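Local coordinates for protein ORF59 (Human herpesvirus 8, PDB 3HSL) that probably acts as a sliding clamp that raises the processivity of the viral DNA polymerase during lytic DNA replication, at residues A[52-57]-A[157-162]; A[268-273]-A[296-301]. All coordinates share one frame; numbering follows the deposited sequence.

Interaction 1: residues A[52-57]-A[157-162]; sequences SVLSSV and PFHDRM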
ATOM      1  N   SER A  52       0.747  16.216  14.675  1.00 18.52           N
ATOM      2  CA  SER A  52       0.146  15.059  15.322  1.00 19.69           C
ATOM      3  C   SER A  52      -0.815  14.311  14.447  1.00 20.50           C
ATOM      4  O   SER A  52      -1.376  14.877  13.513  1.00 21.40           O
ATOM      5  CB  SER A  52      -0.423  15.403  16.691  1.00 19.45           C
ATOM      6  OG  SER A  52      -1.107  16.624  16.661  1.00 21.86           O
ATOM      7  N   VAL A  53      -0.988  13.028  14.761  1.00 21.17           N
ATOM      8  CA  VAL A  53      -1.877  12.140  14.023  1.00 21.37           C
ATOM      9  C   VAL A  53      -2.852  11.512  14.989  1.00 21.27           C
ATOM     10  O   VAL A  53      -2.452  11.041  16.063  1.00 22.50           O
ATOM     11  CB  VAL A  53      -1.133  10.936  13.441  1.00 21.67           C
ATOM     12  CG1 VAL A  53      -2.048  10.229  12.449  1.00 21.70           C
ATOM     13  CG2 VAL A  53       0.139  11.356  12.758  1.00 22.24           C
ATOM     14  N   LEU A  54      -4.116  11.498  14.616  1.00 20.25           N
ATOM     15  CA  LEU A  54      -5.171  10.890  15.423  1.00 20.34           C
ATOM     16  C   LEU A  54      -5.946   9.835  14.592  1.00 20.61           C
ATOM     17  O   LEU A  54      -5.858   9.814  13.373  1.00 21.01           O
ATOM     18  CB  LEU A  54      -6.116  11.971  15.985  1.00 20.04           C
ATOM     19  CG  LEU A  54      -5.675  12.923  17.134  1.00 21.56           C
ATOM     20  CD1 LEU A  54      -4.291  13.610  16.980  1.00 20.68           C
ATOM     21  CD2 LEU A  54      -6.770  13.971  17.452  1.00 19.48           C
ATOM     22  N   SER A  55      -6.696   8.959  15.245  1.00 20.75           N
ATOM     23  CA  SER A  55      -7.505   7.961  14.561  1.00 21.24           C
ATOM     24  C   SER A  55      -8.234   7.164  15.612  1.00 21.59           C
ATOM     25  O   SER A  55      -7.730   6.970  16.712  1.00 21.78           O
ATOM     26  CB  SER A  55      -6.671   7.006  13.701  1.00 21.58           C
ATOM     27  OG  SER A  55      -5.865   6.154  14.497  1.00 22.69           O
ATOM     28  N   SER A  56      -9.428   6.702  15.270  1.00 22.00           N
ATOM     29  CA  SER A  56     -10.209   5.898  16.187  1.00 22.50           C
ATOM     30  C   SER A  56      -9.502   4.555  16.363  1.00 22.48           C
ATOM     31  O   SER A  56      -8.664   4.178  15.544  1.00 22.79           O
ATOM     32  CB  SER A  56     -11.612   5.701  15.640  1.00 22.38           C
ATOM     33  OG  SER A  56     -11.498   5.145  14.361  1.00 23.79           O
ATOM     34  N   VAL A  57      -9.836   3.841  17.428  1.00 22.13           N
ATOM     35  CA  VAL A  57      -9.216   2.554  17.702  1.00 21.95           C
ATOM     36  C   VAL A  57     -10.308   1.672  18.262  1.00 22.06           C
ATOM     37  O   VAL A  57     -10.744   1.845  19.407  1.00 22.00           O
ATOM     38  CB  VAL A  57      -8.048   2.690  18.718  1.00 21.73           C
ATOM     39  CG1 VAL A  57      -7.420   1.377  18.981  1.00 21.99           C
ATOM     40  CG2 VAL A  57      -7.002   3.598  18.191  1.00 21.39           C
ATOM     41  N   PRO A 157      -7.211  19.326  18.627  1.00 39.22           N
ATOM     42  CA  PRO A 157      -5.960  18.843  19.146  1.00 41.46           C
ATOM     43  C   PRO A 157      -6.215  18.926  20.641  1.00 44.02           C
ATOM     44  O   PRO A 157      -6.101  19.999  21.253  1.00 44.48           O
ATOM     45  CB  PRO A 157      -4.957  19.907  18.686  1.00 41.17           C
ATOM     46  CG  PRO A 157      -5.751  20.880  17.823  1.00 40.17           C
ATOM     47  CD  PRO A 157      -7.140  20.752  18.281  1.00 39.25           C
ATOM     48  N   PHE A 158      -6.570  17.800  21.228  1.00 46.63           N
ATOM     49  CA  PHE A 158      -6.892  17.776  22.662  1.00 49.54           C
ATOM     50  C   PHE A 158      -5.982  16.859  23.512  1.00 51.38           C
ATOM     51  O   PHE A 158      -6.427  16.262  24.523  1.00 50.84           O
ATOM     52  CB  PHE A 158      -8.415  17.528  22.893  1.00 49.44           C
ATOM     53  CG  PHE A 158      -9.044  16.489  21.952  1.00 49.82           C
ATOM     54  CD1 PHE A 158      -8.689  15.142  22.007  1.00 49.68           C
ATOM     55  CD2 PHE A 158     -10.003  16.880  21.013  1.00 49.91           C
ATOM     56  CE1 PHE A 158      -9.277  14.209  21.138  1.00 49.59           C
ATOM     57  CE2 PHE A 158     -10.595  15.952  20.141  1.00 49.42           C
ATOM     58  CZ  PHE A 158     -10.230  14.622  20.207  1.00 49.82           C
ATOM     59  N   HIS A 159      -4.714  16.757  23.097  1.00 53.16           N
ATOM     60  CA  HIS A 159      -3.764  15.877  23.808  1.00 54.81           C
ATOM     61  C   HIS A 159      -2.653  16.498  24.721  1.00 56.94           C
ATOM     62  O   HIS A 159      -2.691  16.297  25.949  1.00 57.32           O
ATOM     63  CB  HIS A 159      -3.205  14.852  22.837  1.00 53.69           C
ATOM     64  CG  HIS A 159      -4.212  13.856  22.360  1.00 50.78           C
ATOM     65  ND1 HIS A 159      -4.310  12.587  22.890  1.00 49.03           N
ATOM     66  CD2 HIS A 159      -5.164  13.938  21.404  1.00 49.33           C
ATOM     67  CE1 HIS A 159      -5.278  11.930  22.281  1.00 48.14           C
ATOM     68  NE2 HIS A 159      -5.812  12.729  21.375  1.00 48.54           N
ATOM     69  N   ASP A 160      -1.689  17.231  24.144  1.00 58.47           N
ATOM     70  CA  ASP A 160      -0.617  17.872  24.933  1.00 59.56           C
ATOM     71  C   ASP A 160      -1.179  18.976  25.811  1.00 60.07           C
ATOM     72  O   ASP A 160      -0.808  20.153  25.704  1.00 60.04           O
ATOM     73  CB  ASP A 160       0.521  18.410  24.054  1.00 59.94           C
ATOM     74  CG  ASP A 160       1.302  17.311  23.378  1.00 60.63           C
ATOM     75  OD1 ASP A 160       2.409  17.595  22.868  1.00 60.26           O
ATOM     76  OD2 ASP A 160       0.804  16.163  23.362  1.00 61.91           O
ATOM     77  N   ARG A 161      -2.085  18.561  26.685  1.00 60.71           N
ATOM     78  CA  ARG A 161      -2.746  19.457  27.612  1.00 61.48           C
ATOM     79  C   ARG A 161      -2.962  18.871  29.012  1.00 61.62           C
ATOM     80  O   ARG A 161      -2.438  17.796  29.335  1.00 61.69           O
ATOM     81  CB  ARG A 161      -4.040  20.008  26.996  1.00 61.67           C
ATOM     82  CG  ARG A 161      -4.962  19.001  26.305  1.00 61.56           C
ATOM     83  CD  ARG A 161      -6.249  19.728  25.939  1.00 61.59           C
ATOM     84  NE  ARG A 161      -5.946  20.960  25.218  1.00 61.88           N
ATOM     85  CZ  ARG A 161      -6.835  21.881  24.866  1.00 62.22           C
ATOM     86  NH1 ARG A 161      -8.117  21.735  25.165  1.00 62.02           N
ATOM     87  NH2 ARG A 161      -6.430  22.961  24.212  1.00 62.50           N
ATOM     88  N   MET A 162      -3.737  19.601  29.817  1.00 61.60           N
ATOM     89  CA  MET A 162      -4.089  19.248  31.204  1.00 61.82           C
ATOM     90  C   MET A 162      -2.890  18.867  32.109  1.00 61.31           C
ATOM     91  O   MET A 162      -2.944  17.876  32.858  1.00 61.45           O
ATOM     92  CB  MET A 162      -5.247  18.218  31.270  1.00 62.36           C
ATOM     93  CG  MET A 162      -4.941  16.781  30.801  1.00 63.77           C
ATOM     94  SD  MET A 162      -6.393  15.694  30.806  1.00 65.90           S
ATOM     95  CE  MET A 162      -7.010  15.913  32.488  1.00 64.93           C
TER
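The long loop between strands 143-149 and 169-172, probably the connector between the two halves of the clamp-type fold, packs on strand 49-56 by setting its Phe158 and His159 against Leu54. One methyl group does the touching. Leu54 CD2 lies 4.2 Å from NE2 of His159 and 4.5 Å from CE1 of Phe158, approaching both rings obliquely. The two rings stand next to each other, with His159 NE2 3.8 Å from Phe158 CE1, and the methyl comes up against the pair where they meet. Leu54 CG is anti to its own carbonyl carbon (chi1 -73°), a setting that carries the branched end off the strand toward the loop. Leucine suits the place because it puts a buried apolar methyl against the two side-by-side rings, as apolar packing on Phe158 and as van der Waals contact with the ring nitrogen of His159. The contact is small, some 122 Å² in all. Beyond His159 the chain bends through an inverse gamma turn centred on Asp160, and the carboxylate of Asp160 forms a salt bridge with Arg66. Strand 49-56 is itself held between two neighbours, pairing through Leu54 with Val39 of strand 39-43 and through Val53 with Leu65 of strand 61-67. The loop spreads over all three, Pro157 meeting Gln41 and His43 while His159 reaches Arg66, and then extends to strand 296-302, where His159 touches Ser299 and Leu301.

Interaction 2: residues A[268-273]-A[296-301]; sequences GWFTPG and VKLSVL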
ATOM      1  N   GLY A 268      11.638  -0.410  22.840  1.00 26.09           N
ATOM      2  CA  GLY A 268      12.754   0.524  22.872  1.00 25.37           C
ATOM      3  C   GLY A 268      12.259   1.954  22.964  1.00 24.93           C
ATOM      4  O   GLY A 268      13.049   2.893  22.833  1.00 25.24           O
ATOM      5  N   TRP A 269      10.952   2.118  23.189  1.00 24.02           N
ATOM      6  CA  TRP A 269      10.336   3.442  23.264  1.00 23.34           C
ATOM      7  C   TRP A 269       9.272   3.670  24.336  1.00 22.62           C
ATOM      8  O   TRP A 269       9.494   4.421  25.282  1.00 22.85           O
ATOM      9  CB  TRP A 269       9.748   3.806  21.897  1.00 23.69           C
ATOM     10  CG  TRP A 269      10.788   4.089  20.882  1.00 24.09           C
ATOM     11  CD1 TRP A 269      11.527   3.179  20.188  1.00 24.89           C
ATOM     12  CD2 TRP A 269      11.211   5.378  20.436  1.00 23.54           C
ATOM     13  NE1 TRP A 269      12.388   3.821  19.338  1.00 25.66           N
ATOM     14  CE2 TRP A 269      12.213   5.173  19.469  1.00 24.86           C
ATOM     15  CE3 TRP A 269      10.839   6.683  20.762  1.00 22.77           C
ATOM     16  CZ2 TRP A 269      12.851   6.226  18.823  1.00 24.77           C
ATOM     17  CZ3 TRP A 269      11.459   7.722  20.132  1.00 23.45           C
ATOM     18  CH2 TRP A 269      12.459   7.496  19.167  1.00 25.25           C
ATOM     19  N   PHE A 270       8.121   3.024  24.183  1.00 21.36           N
ATOM     20  CA  PHE A 270       7.026   3.193  25.127  1.00 20.01           C
ATOM     21  C   PHE A 270       6.541   1.891  25.708  1.00 19.50           C
ATOM     22  O   PHE A 270       6.719   0.834  25.111  1.00 18.88           O
ATOM     23  CB  PHE A 270       5.821   3.893  24.464  1.00 19.21           C
ATOM     24  CG  PHE A 270       6.122   5.259  23.944  1.00 17.66           C
ATOM     25  CD1 PHE A 270       6.243   6.334  24.810  1.00 16.17           C
ATOM     26  CD2 PHE A 270       6.281   5.477  22.579  1.00 18.01           C
ATOM     27  CE1 PHE A 270       6.521   7.603  24.330  1.00 15.90           C
ATOM     28  CE2 PHE A 270       6.560   6.751  22.082  1.00 16.53           C
ATOM     29  CZ  PHE A 270       6.680   7.814  22.963  1.00 16.10           C
ATOM     30  N   THR A 271       5.925   2.012  26.881  1.00 19.54           N
ATOM     31  CA  THR A 271       5.327   0.911  27.625  1.00 19.77           C
ATOM     32  C   THR A 271       4.012   1.487  28.189  1.00 19.89           C
ATOM     33  O   THR A 271       3.994   2.627  28.659  1.00 19.81           O
ATOM     34  CB  THR A 271       6.264   0.375  28.732  1.00 19.88           C
ATOM     35  OG1 THR A 271       5.717  -0.821  29.290  1.00 20.33           O
ATOM     36  CG2 THR A 271       6.501   1.405  29.843  1.00 20.41           C
ATOM     37  N   PRO A 272       2.916   0.707  28.141  1.00 20.01           N
ATOM     38  CA  PRO A 272       1.594   1.147  28.580  1.00 20.21           C
ATOM     39  C   PRO A 272       1.435   1.555  30.030  1.00 20.78           C
ATOM     40  O   PRO A 272       1.986   0.927  30.929  1.00 21.23           O
ATOM     41  CB  PRO A 272       0.705  -0.082  28.317  1.00 19.82           C
ATOM     42  CG  PRO A 272       1.416  -0.872  27.321  1.00 19.54           C
ATOM     43  CD  PRO A 272       2.867  -0.679  27.649  1.00 20.26           C
ATOM     44  N   GLY A 273       0.669   2.619  30.226  1.00 21.16           N
ATOM     45  CA  GLY A 273       0.348   3.136  31.537  1.00 21.86           C
ATOM     46  C   GLY A 273      -1.126   3.491  31.472  1.00 22.47           C
ATOM     47  O   GLY A 273      -1.591   4.017  30.451  1.00 22.77           O
ATOM     48  N   VAL A 296       7.839  13.626  21.878  1.00 25.45           N
ATOM     49  CA  VAL A 296       6.726  12.768  21.496  1.00 23.46           C
ATOM     50  C   VAL A 296       5.830  12.250  22.618  1.00 22.98           C
ATOM     51  O   VAL A 296       6.301  11.846  23.683  1.00 22.77           O
ATOM     52  CB  VAL A 296       7.278  11.521  20.736  1.00 23.02           C
ATOM     53  CG1 VAL A 296       6.163  10.659  20.214  1.00 21.86           C
ATOM     54  CG2 VAL A 296       8.184  11.922  19.595  1.00 21.33           C
ATOM     55  N   LYS A 297       4.530  12.273  22.351  1.00 22.57           N
ATOM     56  CA  LYS A 297       3.515  11.755  23.254  1.00 22.51           C
ATOM     57  C   LYS A 297       2.603  10.826  22.464  1.00 22.71           C
ATOM     58  O   LYS A 297       2.145  11.171  21.357  1.00 23.22           O
ATOM     59  CB  LYS A 297       2.693  12.837  23.952  1.00 22.38           C
ATOM     60  CG  LYS A 297       3.441  13.602  25.012  1.00 23.78           C
ATOM     61  CD  LYS A 297       2.483  14.431  25.840  1.00 25.47           C
ATOM     62  CE  LYS A 297       3.211  15.206  26.916  1.00 26.82           C
ATOM     63  NZ  LYS A 297       4.160  16.166  26.285  1.00 28.69           N
ATOM     64  N   LEU A 298       2.350   9.652  23.043  1.00 22.27           N
ATOM     65  CA  LEU A 298       1.503   8.636  22.443  1.00 21.63           C
ATOM     66  C   LEU A 298       0.514   8.083  23.464  1.00 21.59           C
ATOM     67  O   LEU A 298       0.918   7.568  24.511  1.00 22.05           O
ATOM     68  CB  LEU A 298       2.356   7.483  21.901  1.00 21.12           C
ATOM     69  CG  LEU A 298       1.622   6.310  21.216  1.00 20.60           C
ATOM     70  CD1 LEU A 298       0.879   6.788  19.982  1.00 20.12           C
ATOM     71  CD2 LEU A 298       2.537   5.147  20.841  1.00 18.17           C
ATOM     72  N   SER A 299      -0.782   8.182  23.175  1.00 20.70           N
ATOM     73  CA  SER A 299      -1.768   7.630  24.101  1.00 19.28           C
ATOM     74  C   SER A 299      -3.050   7.347  23.371  1.00 18.24           C
ATOM     75  O   SER A 299      -3.202   7.740  22.231  1.00 18.40           O
ATOM     76  CB  SER A 299      -2.052   8.585  25.258  1.00 19.01           C
ATOM     77  OG  SER A 299      -2.775   9.705  24.802  1.00 17.89           O
ATOM     78  N   VAL A 300      -3.969   6.662  24.039  1.00 17.55           N
ATOM     79  CA  VAL A 300      -5.266   6.332  23.472  1.00 16.83           C
ATOM     80  C   VAL A 300      -6.302   6.611  24.546  1.00 16.94           C
ATOM     81  O   VAL A 300      -6.214   6.085  25.635  1.00 17.23           O
ATOM     82  CB  VAL A 300      -5.373   4.843  23.070  1.00 16.65           C
ATOM     83  CG1 VAL A 300      -6.718   4.566  22.481  1.00 15.21           C
ATOM     84  CG2 VAL A 300      -4.262   4.425  22.071  1.00 16.18           C
ATOM     85  N   LEU A 301      -7.281   7.444  24.238  1.00 17.32           N
ATOM     86  CA  LEU A 301      -8.342   7.764  25.171  1.00 17.63           C
ATOM     87  C   LEU A 301      -9.438   6.729  25.004  1.00 18.98           C
ATOM     88  O   LEU A 301      -9.977   6.574  23.906  1.00 19.48           O
ATOM     89  CB  LEU A 301      -8.907   9.139  24.860  1.00 16.93           C
ATOM     90  CG  LEU A 301      -7.878  10.265  24.884  1.00 16.24           C
ATOM     91  CD1 LEU A 301      -8.503  11.596  24.565  1.00 13.48           C
ATOM     92  CD2 LEU A 301      -7.186  10.317  26.223  1.00 16.74           C
TER
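Phe270 and Leu298 bring their CA atoms within 8.2 Å, yet their strands, 270-276 and 296-302, are not paired directly: strand 282-288 runs antiparallel to each between them, so the two share a general direction and meet through side chains. The phenyl ring of Phe270 does most of this work. Its CZ lies 4.0 Å from CG1 of Val296, which sits at the ring edge, near its plane. Leu298 comes from another side, its CB 4.3 Å above one face and displaced toward the rim, and its CD2 4.1 Å from CD2 of Phe270. The ring is thus gripped at an edge and over a face. In Val296 the touching methyl CG1 is anti to the backbone N (chi1 -175°), while Phe270 has its CG beside its own N (chi1 -61°), a setting that swings the ring across toward strand 296-302, past the intervening strand. Trp269 and Phe270 form the two-residue side of a classic beta bulge, consistent with these consecutive side chains both pointing toward strand 296-302. Helix 18-35 covers this side: Val27 packs on both Trp269 and Phe270, and Ile24 on Val296. Flat phenyl and compact branched aliphatic groups suit a buried place of this kind, where no polar side chain takes part in the contact. Lys297, with its CB pointing away, is exposed and pairs by its backbone with Arg66 of strand 61-67.

Interaction 1 closes before interaction 2 opens along the chain, and their centres lie 12 Å apart. Strand 296-302 brings them together. Alternation along it sends Val296 and Leu298 toward the packing beneath helix 18-35 in interaction 2, and Lys297, Ser299 and Leu301 toward the 157-162 loop. There Asp160 OD2 comes 3.5 Å from Lys297 CD, and His159 CE1 4.0 Å from Leu301 CD1. The run of strands 49-56, 61-67, 296-302, 282-288 and 270-276 links chain regions from early and late in the sequence, probably across the junction of the two halves of the clamp fold, with the loop on one face and the helix on the other.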